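PDB 4R8X: uricase from Bacillus fastidiosus, which catalyses the oxidation of urate to 5-hydroxyisourate, the first step in the breakdown of urate to allantoin. Local coordinates for residues Ala19-Lys23 with Glu84-Leu88. Sequence-based numbering, arbitrary orientation.
Sequences ANPLK and EGATL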
loop_
_atom_site.group_PDB
_atom_site.type_symbol
_atom_site.label_atom_id
_atom_site.label_comp_id
_atom_site.label_asym_id
_atom_site.label_seq_id
_atom_site.Cartn_x
_atom_site.Cartn_y
_atom_site.Cartn_z
ATOM N N ALA D 19 -6.002 19.747 23.001
ATOM C CA ALA D 19 -6.563 20.947 22.399
ATOM C C ALA D 19 -7.906 21.225 23.054
ATOM O O ALA D 19 -8.493 20.355 23.693
ATOM C CB ALA D 19 -6.732 20.780 20.904
ATOM N N ASN D 20 -8.383 22.451 22.898
ATOM C CA ASN D 20 -9.686 22.837 23.423
ATOM C C ASN D 20 -10.779 21.899 22.917
ATOM O O ASN D 20 -10.869 21.657 21.716
ATOM C CB ASN D 20 -9.989 24.273 22.990
ATOM C CG ASN D 20 -11.206 24.843 23.674
ATOM O OD1 ASN D 20 -11.524 24.479 24.804
ATOM N ND2 ASN D 20 -11.899 25.747 22.990
ATOM N N PRO D 21 -11.600 21.350 23.829
ATOM C CA PRO D 21 -12.643 20.441 23.344
ATOM C C PRO D 21 -13.696 21.151 22.492
ATOM O O PRO D 21 -14.010 22.323 22.708
ATOM C CB PRO D 21 -13.272 19.897 24.638
ATOM C CG PRO D 21 -12.216 20.069 25.675
ATOM C CD PRO D 21 -11.512 21.348 25.301
ATOM N N LEU D 22 -14.218 20.428 21.510
ATOM C CA LEU D 22 -15.363 20.872 20.733
ATOM C C LEU D 22 -16.617 20.384 21.459
ATOM O O LEU D 22 -16.835 19.182 21.578
ATOM C CB LEU D 22 -15.266 20.289 19.316
ATOM C CG LEU D 22 -16.406 20.554 18.330
ATOM C CD1 LEU D 22 -16.551 22.047 18.033
ATOM C CD2 LEU D 22 -16.162 19.781 17.052
ATOM N N LYS D 23 -17.421 21.313 21.973
ATOM C CA LYS D 23 -18.606 20.954 22.754
ATOM C C LYS D 23 -19.804 21.750 22.276
ATOM O O LYS D 23 -19.642 22.860 21.795
ATOM C CB LYS D 23 -18.399 21.282 24.236
ATOM C CG LYS D 23 -17.368 20.443 24.957
ATOM C CD LYS D 23 -17.339 20.812 26.432
ATOM C CE LYS D 23 -16.306 20.003 27.187
ATOM N NZ LYS D 23 -16.214 20.446 28.605
ATOM N N GLU D 84 -6.016 27.960 19.883
ATOM C CA GLU D 84 -6.913 27.850 21.025
ATOM C C GLU D 84 -8.299 27.346 20.637
ATOM O O GLU D 84 -9.179 27.212 21.486
ATOM C CB GLU D 84 -7.023 29.198 21.747
ATOM C CG GLU D 84 -5.691 29.687 22.306
ATOM C CD GLU D 84 -5.824 30.924 23.170
ATOM O OE1 GLU D 84 -5.029 31.868 22.984
ATOM O OE2 GLU D 84 -6.710 30.948 24.047
ATOM N N GLY D 85 -8.488 27.058 19.353
ATOM C CA GLY D 85 -9.777 26.594 18.873
ATOM C C GLY D 85 -9.916 25.090 18.920
ATOM O O GLY D 85 -9.063 24.399 19.487
ATOM N N ALA D 86 -10.969 24.573 18.294
ATOM C CA ALA D 86 -11.326 23.161 18.476
ATOM C C ALA D 86 -11.624 22.429 17.180
ATOM O O ALA D 86 -12.042 21.270 17.222
ATOM C CB ALA D 86 -12.529 23.038 19.398
ATOM N N THR D 87 -11.417 23.080 16.038
ATOM C CA THR D 87 -11.787 22.484 14.751
ATOM C C THR D 87 -10.637 22.484 13.758
ATOM O O THR D 87 -9.726 23.312 13.824
ATOM C CB THR D 87 -12.995 23.191 14.069
ATOM O OG1 THR D 87 -12.577 24.440 13.495
ATOM C CG2 THR D 87 -14.128 23.411 15.055
ATOM N N LEU D 88 -10.686 21.536 12.831
ATOM C CA LEU D 88 -9.645 21.412 11.824
ATOM C C LEU D 88 -9.647 22.647 10.927
ATOM O O LEU D 88 -8.595 23.216 10.640
ATOM C CB LEU D 88 -9.872 20.150 10.995
ATOM C CG LEU D 88 -8.765 19.778 10.012
ATOM C CD1 LEU D 88 -7.411 19.684 10.707
ATOM C CD2 LEU D 88 -9.100 18.449 9.364
HETATM O O HOH W 1 -7.023 24.326 21.223
#
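The connection between helix 69-82 and helix 88-102 in the T-fold (tunnelling fold) of this uricase packs here against the link from strand 5-17 to the short strand 22-23, and Ala86 is the residue that meets it most fully. Its methyl CB sits against the backbone of residues 20-22, 3.2 Å from Asn20 O, and also touches Pro21 O and Leu22 N. Leu22 closes over the same methyl, with Leu22 CB 3.9 Å from Ala86 CB. Because CG of Leu22 is anti to its backbone N (chi1 177°), the branched end runs on past Ala86, where CD1 meets Thr87 CG2 at 4.1 Å, the two side chains crossing at a slant.

At the other end the contact turns polar. Asn20 lays its CB 3.4 Å from Glu84 O, with its ND2 also 3.4 Å from Glu84 O, while its backbone N donates to a water at 2.9 Å. The water in turn donates to Gly85 O (2.7 Å), bridging two stretches of backbone that share no clear direct hydrogen bond. A second tie comes from Asn38, whose ND2 bonds to both Asn20 O and Ala86 O and so links the two segments through one amide.

Thr87 is the N-cap of helix 88-102: its OG1 accepts from Gly90 N and also bonds to Ala214 O, with CG2 left to face Leu22. Tyr222 packs on both of these side chains, Leu22 pairs through its backbone with Lys36 of strand 35-36, and Leu88, opening the helix, packs on strands 40-50 and 143-153.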